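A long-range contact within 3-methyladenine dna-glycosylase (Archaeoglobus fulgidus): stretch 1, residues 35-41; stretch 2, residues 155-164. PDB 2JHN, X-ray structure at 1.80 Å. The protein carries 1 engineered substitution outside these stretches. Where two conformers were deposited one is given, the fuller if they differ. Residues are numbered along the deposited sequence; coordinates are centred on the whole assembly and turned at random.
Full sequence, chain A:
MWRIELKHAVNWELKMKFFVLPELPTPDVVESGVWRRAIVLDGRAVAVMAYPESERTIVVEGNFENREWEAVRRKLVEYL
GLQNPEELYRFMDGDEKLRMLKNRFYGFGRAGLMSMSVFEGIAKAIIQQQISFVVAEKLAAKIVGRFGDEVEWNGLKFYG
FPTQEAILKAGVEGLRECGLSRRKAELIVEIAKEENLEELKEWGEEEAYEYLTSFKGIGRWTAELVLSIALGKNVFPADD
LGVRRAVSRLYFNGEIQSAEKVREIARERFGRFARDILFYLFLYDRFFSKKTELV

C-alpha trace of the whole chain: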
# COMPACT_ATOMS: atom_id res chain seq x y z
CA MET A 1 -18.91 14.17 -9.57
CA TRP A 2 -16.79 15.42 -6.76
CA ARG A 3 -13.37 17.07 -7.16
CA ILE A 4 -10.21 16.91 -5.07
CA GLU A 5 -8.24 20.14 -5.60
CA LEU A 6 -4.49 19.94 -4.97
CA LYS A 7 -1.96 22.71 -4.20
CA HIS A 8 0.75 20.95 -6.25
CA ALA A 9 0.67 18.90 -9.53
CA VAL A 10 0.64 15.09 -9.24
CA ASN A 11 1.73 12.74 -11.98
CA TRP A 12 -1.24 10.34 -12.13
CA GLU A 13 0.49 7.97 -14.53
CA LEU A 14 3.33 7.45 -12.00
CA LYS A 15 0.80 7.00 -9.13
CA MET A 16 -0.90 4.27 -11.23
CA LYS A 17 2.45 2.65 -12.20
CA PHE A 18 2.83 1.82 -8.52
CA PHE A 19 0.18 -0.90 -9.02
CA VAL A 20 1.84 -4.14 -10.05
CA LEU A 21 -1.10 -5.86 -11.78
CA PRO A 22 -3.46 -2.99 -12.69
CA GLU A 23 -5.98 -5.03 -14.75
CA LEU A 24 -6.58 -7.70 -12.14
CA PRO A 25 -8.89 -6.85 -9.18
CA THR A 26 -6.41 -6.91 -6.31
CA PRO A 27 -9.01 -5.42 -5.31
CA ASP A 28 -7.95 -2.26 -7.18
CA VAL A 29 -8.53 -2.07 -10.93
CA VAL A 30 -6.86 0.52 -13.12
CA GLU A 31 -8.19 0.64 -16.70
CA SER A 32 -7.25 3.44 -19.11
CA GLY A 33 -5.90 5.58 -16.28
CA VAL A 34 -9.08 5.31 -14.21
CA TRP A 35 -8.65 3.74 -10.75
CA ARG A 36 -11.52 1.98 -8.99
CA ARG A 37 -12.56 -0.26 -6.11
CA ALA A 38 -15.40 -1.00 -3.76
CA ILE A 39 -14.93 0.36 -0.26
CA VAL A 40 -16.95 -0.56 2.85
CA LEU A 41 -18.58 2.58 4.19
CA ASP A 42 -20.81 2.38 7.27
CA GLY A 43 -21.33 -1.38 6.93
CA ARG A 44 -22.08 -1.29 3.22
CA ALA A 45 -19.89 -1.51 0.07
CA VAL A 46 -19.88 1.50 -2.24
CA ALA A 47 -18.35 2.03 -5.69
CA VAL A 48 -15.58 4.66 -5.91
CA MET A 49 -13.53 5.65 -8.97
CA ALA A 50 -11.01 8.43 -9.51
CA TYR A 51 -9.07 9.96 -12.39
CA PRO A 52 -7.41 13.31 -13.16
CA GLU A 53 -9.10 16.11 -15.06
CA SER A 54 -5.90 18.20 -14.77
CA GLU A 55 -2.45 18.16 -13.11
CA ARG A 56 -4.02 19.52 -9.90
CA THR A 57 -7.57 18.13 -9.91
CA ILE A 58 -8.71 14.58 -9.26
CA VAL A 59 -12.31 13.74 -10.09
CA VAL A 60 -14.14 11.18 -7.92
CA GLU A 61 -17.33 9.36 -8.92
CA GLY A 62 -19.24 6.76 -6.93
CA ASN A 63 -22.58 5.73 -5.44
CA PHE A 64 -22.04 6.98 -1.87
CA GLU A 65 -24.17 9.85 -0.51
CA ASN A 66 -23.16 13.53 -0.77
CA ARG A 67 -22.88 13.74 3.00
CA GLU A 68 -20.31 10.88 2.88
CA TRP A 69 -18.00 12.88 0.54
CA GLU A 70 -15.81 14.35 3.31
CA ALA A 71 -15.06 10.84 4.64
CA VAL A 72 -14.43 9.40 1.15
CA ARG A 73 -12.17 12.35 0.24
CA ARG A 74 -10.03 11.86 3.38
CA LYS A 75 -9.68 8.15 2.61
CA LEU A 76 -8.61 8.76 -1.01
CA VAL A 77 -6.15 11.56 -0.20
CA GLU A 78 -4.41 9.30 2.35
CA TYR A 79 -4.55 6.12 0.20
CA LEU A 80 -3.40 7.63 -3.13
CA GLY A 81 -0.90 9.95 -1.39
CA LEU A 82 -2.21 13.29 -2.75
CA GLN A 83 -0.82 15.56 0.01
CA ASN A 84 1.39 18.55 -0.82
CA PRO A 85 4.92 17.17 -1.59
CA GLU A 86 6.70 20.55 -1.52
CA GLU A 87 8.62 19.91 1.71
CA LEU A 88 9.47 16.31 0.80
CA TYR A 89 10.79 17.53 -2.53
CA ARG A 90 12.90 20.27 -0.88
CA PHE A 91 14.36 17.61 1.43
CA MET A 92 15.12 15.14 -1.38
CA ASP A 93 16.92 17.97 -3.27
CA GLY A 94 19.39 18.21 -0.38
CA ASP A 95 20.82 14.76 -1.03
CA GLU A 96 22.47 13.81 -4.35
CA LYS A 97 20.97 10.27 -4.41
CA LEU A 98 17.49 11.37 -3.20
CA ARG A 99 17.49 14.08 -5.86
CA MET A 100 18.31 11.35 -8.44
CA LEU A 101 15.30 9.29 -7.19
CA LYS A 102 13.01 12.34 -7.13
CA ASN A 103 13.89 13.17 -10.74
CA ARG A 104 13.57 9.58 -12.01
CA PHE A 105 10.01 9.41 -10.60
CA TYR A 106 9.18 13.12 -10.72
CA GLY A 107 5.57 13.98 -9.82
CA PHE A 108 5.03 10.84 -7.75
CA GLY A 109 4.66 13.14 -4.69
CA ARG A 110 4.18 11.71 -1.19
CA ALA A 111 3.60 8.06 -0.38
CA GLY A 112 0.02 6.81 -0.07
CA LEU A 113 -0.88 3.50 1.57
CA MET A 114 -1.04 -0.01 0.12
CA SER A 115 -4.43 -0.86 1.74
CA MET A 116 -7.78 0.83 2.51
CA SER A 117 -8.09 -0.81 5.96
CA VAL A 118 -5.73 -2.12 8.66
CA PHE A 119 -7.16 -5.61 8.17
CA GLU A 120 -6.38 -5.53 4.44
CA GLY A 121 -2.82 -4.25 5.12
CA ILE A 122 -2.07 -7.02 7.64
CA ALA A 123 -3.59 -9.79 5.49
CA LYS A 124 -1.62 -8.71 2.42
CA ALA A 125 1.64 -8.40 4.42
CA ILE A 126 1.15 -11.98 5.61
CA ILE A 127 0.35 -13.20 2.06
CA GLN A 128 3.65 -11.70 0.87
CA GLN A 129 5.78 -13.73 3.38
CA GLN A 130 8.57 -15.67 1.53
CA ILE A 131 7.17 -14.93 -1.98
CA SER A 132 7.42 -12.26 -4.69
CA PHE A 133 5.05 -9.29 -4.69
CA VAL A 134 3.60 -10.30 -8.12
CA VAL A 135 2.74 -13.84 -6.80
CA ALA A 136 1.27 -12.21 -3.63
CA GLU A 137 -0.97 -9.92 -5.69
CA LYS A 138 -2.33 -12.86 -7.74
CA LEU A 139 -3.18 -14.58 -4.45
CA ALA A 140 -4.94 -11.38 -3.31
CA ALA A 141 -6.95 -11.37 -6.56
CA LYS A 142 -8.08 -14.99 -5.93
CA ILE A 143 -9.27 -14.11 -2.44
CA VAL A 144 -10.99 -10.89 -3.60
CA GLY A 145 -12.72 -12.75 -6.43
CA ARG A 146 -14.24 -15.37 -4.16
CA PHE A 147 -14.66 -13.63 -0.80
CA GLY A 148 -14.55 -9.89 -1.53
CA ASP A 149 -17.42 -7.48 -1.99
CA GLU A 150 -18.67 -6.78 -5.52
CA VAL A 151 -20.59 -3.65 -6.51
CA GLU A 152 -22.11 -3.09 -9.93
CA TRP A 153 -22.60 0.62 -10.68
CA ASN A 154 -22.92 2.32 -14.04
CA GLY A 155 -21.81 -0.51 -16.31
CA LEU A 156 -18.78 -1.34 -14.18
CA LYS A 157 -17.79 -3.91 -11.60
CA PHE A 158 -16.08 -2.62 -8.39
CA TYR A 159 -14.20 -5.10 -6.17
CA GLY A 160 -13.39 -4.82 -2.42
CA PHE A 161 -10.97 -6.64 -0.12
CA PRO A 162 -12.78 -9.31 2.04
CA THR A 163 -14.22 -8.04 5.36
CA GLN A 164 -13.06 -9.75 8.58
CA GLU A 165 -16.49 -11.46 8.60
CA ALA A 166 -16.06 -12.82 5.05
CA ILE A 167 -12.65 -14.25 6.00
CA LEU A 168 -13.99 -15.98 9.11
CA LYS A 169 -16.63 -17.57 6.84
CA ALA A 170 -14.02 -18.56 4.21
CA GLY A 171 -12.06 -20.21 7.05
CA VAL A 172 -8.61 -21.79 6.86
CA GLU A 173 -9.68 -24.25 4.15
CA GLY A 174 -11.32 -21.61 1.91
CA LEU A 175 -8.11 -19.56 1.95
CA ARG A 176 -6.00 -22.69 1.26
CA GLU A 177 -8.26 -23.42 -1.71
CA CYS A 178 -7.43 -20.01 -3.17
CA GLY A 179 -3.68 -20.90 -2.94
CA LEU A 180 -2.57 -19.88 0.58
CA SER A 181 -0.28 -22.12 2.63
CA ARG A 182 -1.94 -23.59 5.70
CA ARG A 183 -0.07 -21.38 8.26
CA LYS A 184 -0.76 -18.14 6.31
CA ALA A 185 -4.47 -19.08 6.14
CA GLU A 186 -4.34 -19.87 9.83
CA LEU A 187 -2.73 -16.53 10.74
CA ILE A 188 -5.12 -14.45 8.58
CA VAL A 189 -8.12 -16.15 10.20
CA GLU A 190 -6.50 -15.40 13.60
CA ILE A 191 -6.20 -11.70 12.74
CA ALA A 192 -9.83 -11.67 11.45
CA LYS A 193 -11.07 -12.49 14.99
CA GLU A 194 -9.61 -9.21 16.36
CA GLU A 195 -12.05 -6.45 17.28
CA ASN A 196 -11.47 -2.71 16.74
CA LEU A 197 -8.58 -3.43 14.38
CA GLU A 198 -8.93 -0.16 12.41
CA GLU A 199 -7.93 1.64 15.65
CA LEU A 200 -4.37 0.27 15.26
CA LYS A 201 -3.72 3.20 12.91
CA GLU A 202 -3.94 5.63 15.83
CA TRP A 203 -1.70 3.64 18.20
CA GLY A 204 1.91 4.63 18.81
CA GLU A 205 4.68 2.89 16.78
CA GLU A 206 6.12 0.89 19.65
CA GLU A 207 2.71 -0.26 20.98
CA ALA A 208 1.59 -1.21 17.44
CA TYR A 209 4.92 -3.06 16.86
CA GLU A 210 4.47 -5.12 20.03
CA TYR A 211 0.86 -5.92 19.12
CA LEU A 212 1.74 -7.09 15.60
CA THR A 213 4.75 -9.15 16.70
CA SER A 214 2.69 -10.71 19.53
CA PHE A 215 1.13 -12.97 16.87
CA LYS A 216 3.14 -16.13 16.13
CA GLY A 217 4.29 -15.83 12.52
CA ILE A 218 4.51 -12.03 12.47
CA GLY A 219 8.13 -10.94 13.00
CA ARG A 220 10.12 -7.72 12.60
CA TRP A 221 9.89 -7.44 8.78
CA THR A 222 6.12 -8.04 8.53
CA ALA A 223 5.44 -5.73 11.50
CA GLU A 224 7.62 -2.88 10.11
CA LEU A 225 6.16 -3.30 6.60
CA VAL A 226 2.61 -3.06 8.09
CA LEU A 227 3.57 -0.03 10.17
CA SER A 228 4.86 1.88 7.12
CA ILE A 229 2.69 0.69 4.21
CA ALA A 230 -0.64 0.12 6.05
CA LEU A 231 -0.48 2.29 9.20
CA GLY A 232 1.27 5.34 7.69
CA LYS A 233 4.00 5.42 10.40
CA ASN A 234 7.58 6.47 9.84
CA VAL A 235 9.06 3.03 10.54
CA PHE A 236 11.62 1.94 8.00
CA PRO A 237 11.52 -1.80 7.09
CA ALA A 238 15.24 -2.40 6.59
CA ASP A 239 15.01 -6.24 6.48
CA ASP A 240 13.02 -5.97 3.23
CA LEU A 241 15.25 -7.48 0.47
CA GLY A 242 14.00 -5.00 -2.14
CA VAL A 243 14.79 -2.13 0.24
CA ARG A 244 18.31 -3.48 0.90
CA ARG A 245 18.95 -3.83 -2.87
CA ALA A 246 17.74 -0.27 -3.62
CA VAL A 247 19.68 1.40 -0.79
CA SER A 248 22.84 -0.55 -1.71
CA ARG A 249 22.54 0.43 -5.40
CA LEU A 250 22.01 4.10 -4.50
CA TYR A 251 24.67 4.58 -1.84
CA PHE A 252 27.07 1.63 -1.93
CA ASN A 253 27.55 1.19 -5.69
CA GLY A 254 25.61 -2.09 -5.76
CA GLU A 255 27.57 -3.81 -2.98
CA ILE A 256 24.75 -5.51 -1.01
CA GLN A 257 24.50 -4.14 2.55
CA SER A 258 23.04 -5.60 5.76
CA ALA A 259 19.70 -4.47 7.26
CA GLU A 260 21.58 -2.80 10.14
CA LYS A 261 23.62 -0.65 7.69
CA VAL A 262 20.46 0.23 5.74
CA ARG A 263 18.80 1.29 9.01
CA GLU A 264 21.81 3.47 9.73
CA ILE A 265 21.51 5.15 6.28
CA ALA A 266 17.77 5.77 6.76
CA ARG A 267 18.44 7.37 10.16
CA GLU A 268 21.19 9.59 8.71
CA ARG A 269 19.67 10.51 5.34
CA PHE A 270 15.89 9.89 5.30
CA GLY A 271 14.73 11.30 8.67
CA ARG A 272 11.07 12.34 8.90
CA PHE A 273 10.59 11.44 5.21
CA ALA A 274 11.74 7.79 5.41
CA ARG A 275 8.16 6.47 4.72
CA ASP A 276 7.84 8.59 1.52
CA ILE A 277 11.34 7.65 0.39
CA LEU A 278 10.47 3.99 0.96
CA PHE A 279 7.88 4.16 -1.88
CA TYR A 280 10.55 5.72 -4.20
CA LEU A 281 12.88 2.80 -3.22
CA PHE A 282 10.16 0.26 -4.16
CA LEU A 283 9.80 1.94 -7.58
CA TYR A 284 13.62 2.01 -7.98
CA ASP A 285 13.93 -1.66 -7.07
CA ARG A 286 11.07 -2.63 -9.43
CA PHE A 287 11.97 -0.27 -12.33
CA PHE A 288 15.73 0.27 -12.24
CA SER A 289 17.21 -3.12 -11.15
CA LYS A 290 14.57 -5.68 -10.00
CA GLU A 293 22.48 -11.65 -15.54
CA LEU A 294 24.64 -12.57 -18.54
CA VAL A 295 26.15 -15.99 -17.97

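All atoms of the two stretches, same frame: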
# COMPACT_ATOMS: atom_id res chain seq x y z
N TRP A 35 -8.76 4.64 -11.90
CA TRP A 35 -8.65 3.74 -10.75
C TRP A 35 -10.03 3.48 -10.15
O TRP A 35 -10.84 4.42 -10.03
CB TRP A 35 -7.75 4.40 -9.70
CG TRP A 35 -7.71 3.72 -8.35
CD1 TRP A 35 -6.83 2.76 -7.94
CD2 TRP A 35 -8.57 3.97 -7.23
NE1 TRP A 35 -7.11 2.38 -6.65
CE2 TRP A 35 -8.17 3.11 -6.18
CE3 TRP A 35 -9.68 4.82 -7.03
CZ2 TRP A 35 -8.79 3.09 -4.94
CZ3 TRP A 35 -10.32 4.79 -5.77
CH2 TRP A 35 -9.87 3.94 -4.74
N ARG A 36 -10.30 2.24 -9.73
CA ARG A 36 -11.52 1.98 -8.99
C ARG A 36 -11.46 0.80 -8.05
O ARG A 36 -10.67 -0.14 -8.24
CB ARG A 36 -12.73 1.79 -9.95
CG ARG A 36 -12.75 0.48 -10.68
CD ARG A 36 -13.86 0.52 -11.79
NE ARG A 36 -14.12 -0.84 -12.24
CZ ARG A 36 -13.52 -1.43 -13.27
NH1 ARG A 36 -12.65 -0.77 -14.02
NH2 ARG A 36 -13.82 -2.68 -13.56
N ARG A 37 -12.31 0.86 -7.03
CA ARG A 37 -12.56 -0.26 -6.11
C ARG A 37 -13.83 -0.04 -5.34
O ARG A 37 -14.40 1.06 -5.35
CB ARG A 37 -11.38 -0.50 -5.15
CG ARG A 37 -11.16 0.54 -4.10
CD ARG A 37 -9.90 0.15 -3.28
NE ARG A 37 -10.21 -0.73 -2.14
CZ ARG A 37 -9.29 -1.41 -1.44
NH1 ARG A 37 -7.99 -1.35 -1.76
NH2 ARG A 37 -9.67 -2.17 -0.43
N ALA A 38 -14.29 -1.10 -4.67
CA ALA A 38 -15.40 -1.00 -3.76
C ALA A 38 -14.77 -0.75 -2.39
O ALA A 38 -13.73 -1.36 -2.05
CB ALA A 38 -16.21 -2.29 -3.75
N ILE A 39 -15.35 0.17 -1.64
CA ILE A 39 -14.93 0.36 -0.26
C ILE A 39 -16.14 0.12 0.67
O ILE A 39 -17.29 0.36 0.27
CB ILE A 39 -14.23 1.73 -0.01
CG1 ILE A 39 -15.19 2.89 -0.27
CG2 ILE A 39 -12.96 1.85 -0.89
CD1 ILE A 39 -14.67 4.27 0.15
N VAL A 40 -15.88 -0.37 1.87
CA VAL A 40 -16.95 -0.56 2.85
C VAL A 40 -17.10 0.74 3.63
O VAL A 40 -16.13 1.26 4.21
CB VAL A 40 -16.73 -1.79 3.77
CG1 VAL A 40 -17.89 -1.96 4.74
CG2 VAL A 40 -16.63 -3.05 2.92
N LEU A 41 -18.31 1.29 3.58
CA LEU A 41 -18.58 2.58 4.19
C LEU A 41 -19.87 2.45 4.98
O LEU A 41 -20.94 2.17 4.42
CB LEU A 41 -18.70 3.64 3.09
CG LEU A 41 -18.33 5.09 3.42
CD1 LEU A 41 -16.85 5.23 3.77
CD2 LEU A 41 -18.69 5.97 2.24
N GLY A 155 -21.96 0.80 -15.68
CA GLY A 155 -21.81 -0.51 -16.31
C GLY A 155 -20.64 -1.30 -15.79
O GLY A 155 -20.23 -2.29 -16.41
N LEU A 156 -20.11 -0.90 -14.63
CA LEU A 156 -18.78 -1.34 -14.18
C LEU A 156 -18.81 -2.16 -12.91
O LEU A 156 -19.62 -1.92 -12.03
CB LEU A 156 -17.88 -0.12 -13.96
CG LEU A 156 -17.29 0.50 -15.22
CD1 LEU A 156 -16.57 1.80 -14.88
CD2 LEU A 156 -16.35 -0.50 -15.90
N LYS A 157 -17.90 -3.12 -12.81
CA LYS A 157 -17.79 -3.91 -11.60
C LYS A 157 -16.70 -3.31 -10.68
O LYS A 157 -15.60 -3.02 -11.15
CB LYS A 157 -17.48 -5.36 -11.95
CG LYS A 157 -18.63 -6.07 -12.69
CD LYS A 157 -18.17 -7.44 -13.16
CE LYS A 157 -19.13 -8.04 -14.19
NZ LYS A 157 -18.94 -9.51 -14.21
N PHE A 158 -17.03 -3.12 -9.41
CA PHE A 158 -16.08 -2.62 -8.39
C PHE A 158 -15.83 -3.70 -7.34
O PHE A 158 -16.78 -4.24 -6.75
CB PHE A 158 -16.64 -1.37 -7.69
CG PHE A 158 -16.86 -0.20 -8.60
CD1 PHE A 158 -16.05 0.93 -8.51
CD2 PHE A 158 -17.91 -0.21 -9.55
CE1 PHE A 158 -16.25 2.05 -9.36
CE2 PHE A 158 -18.11 0.89 -10.40
CZ PHE A 158 -17.28 2.02 -10.30
N TYR A 159 -14.56 -4.00 -7.07
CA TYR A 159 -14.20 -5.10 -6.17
C TYR A 159 -13.61 -4.54 -4.86
O TYR A 159 -12.90 -3.53 -4.88
CB TYR A 159 -13.20 -6.04 -6.87
CG TYR A 159 -13.68 -6.51 -8.25
CD1 TYR A 159 -14.36 -7.72 -8.41
CD2 TYR A 159 -13.46 -5.72 -9.38
CE1 TYR A 159 -14.81 -8.14 -9.70
CE2 TYR A 159 -13.89 -6.12 -10.65
CZ TYR A 159 -14.55 -7.33 -10.81
OH TYR A 159 -14.96 -7.68 -12.10
N GLY A 160 -13.94 -5.19 -3.74
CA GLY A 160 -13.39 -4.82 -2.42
C GLY A 160 -12.58 -5.95 -1.78
O GLY A 160 -12.77 -7.12 -2.11
N PHE A 161 -11.67 -5.61 -0.87
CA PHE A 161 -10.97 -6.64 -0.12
C PHE A 161 -11.96 -7.28 0.89
O PHE A 161 -12.77 -6.59 1.47
CB PHE A 161 -9.75 -6.08 0.64
CG PHE A 161 -8.80 -7.16 1.09
CD1 PHE A 161 -7.89 -7.72 0.18
CD2 PHE A 161 -8.85 -7.67 2.40
CE1 PHE A 161 -7.05 -8.75 0.58
CE2 PHE A 161 -8.01 -8.71 2.80
CZ PHE A 161 -7.11 -9.24 1.90
N PRO A 162 -11.90 -8.61 1.07
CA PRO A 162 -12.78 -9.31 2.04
C PRO A 162 -12.82 -8.66 3.42
O PRO A 162 -11.76 -8.27 3.94
CB PRO A 162 -12.17 -10.71 2.11
CG PRO A 162 -11.58 -10.90 0.73
CD PRO A 162 -11.01 -9.54 0.36
N THR A 163 -14.02 -8.53 4.00
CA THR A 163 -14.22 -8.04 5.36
C THR A 163 -13.70 -9.10 6.32
O THR A 163 -13.51 -10.25 5.91
CB THR A 163 -15.72 -7.79 5.69
OG1 THR A 163 -16.44 -9.02 5.51
CG2 THR A 163 -16.32 -6.68 4.80
N GLN A 164 -13.46 -8.74 7.58
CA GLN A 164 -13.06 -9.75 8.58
C GLN A 164 -14.08 -10.88 8.67
O GLN A 164 -13.72 -12.04 8.72
CB GLN A 164 -12.79 -9.11 9.95
CG GLN A 164 -11.66 -8.07 9.91
CD GLN A 164 -11.43 -7.41 11.24
OE1 GLN A 164 -11.27 -6.19 11.32
NE2 GLN A 164 -11.40 -8.22 12.31
O HOH W 1 -12.10 -2.71 -8.33

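The strongest polar link between the two stretches is backbone to backbone: Ala 38 N donates to Tyr 159 O at 2.8 Å, and an N-H...O angle of 173° makes it nearly straight. It is the only direct main-chain hydrogen bond across the contact. The strand of residues 35-41 and the short strand 156-159 run at 56° to each other, so they come together for a brief stretch around Arg 37, Ala 38, Phe 158 and Gly 160 and do not pair as a long ladder. Next to the direct bond, a water fills the gap between the backbones: it donates to Arg 36 O at 2.9 Å and accepts from Tyr 159 N at 3.1 Å. Tyr 159 thus has both its backbone polar groups satisfied toward stretch 1, one directly and one through the water.

The second anchor is a side chain. Arg 36 points toward stretch 2 and extends far enough to grip the carbonyl of Lys 157 with two donors: NE lies 2.9 Å from Lys 157 O and NH2 lies 3.0 Å from the same Lys 157 O. The oxygen sits at the edge of the guanidinium, near its plane, where the N-H bonds point. Lys 157 contributes its main chain here, while its own side chain starts away from the contact.

The same arginine does apolar work along its length. Its methylene CD lies over the face of the Phe 158 ring, 4.0 Å from CD to the ring centroid, a CH-pi contact; the guanidinium carbon CZ is 5.7 Å from that centroid, so any cation-pi attraction is weak at most. Leu 156 covers one face of the guanidinium, with its CD2 4.0 Å from Arg 36 CZ. In-plane hydrogen bonding and packing over the face are therefore compatible on one group.

Phe 158 also has Arg 37 O at its ring edge, 3.6 Å from CD1, and its CB meets Ala 38 CB at 4.1 Å. The small alanine side chain points toward stretch 2 while its backbone N bonds to Tyr 159. Gly 160 follows, with its CA 3.5 Å from Ala 38 O; a CB on this backbone would lie about 3.2 Å from that oxygen, a tight fit.

Arg 37 points away overall, yet its CB still touches Tyr 159 O at 3.4 Å. At the periphery, Val 40 CG2 meets Thr 163 CG2 at 4.1 Å, a methyl contact that leaves the threonine hydroxyl free to cap the helix that follows.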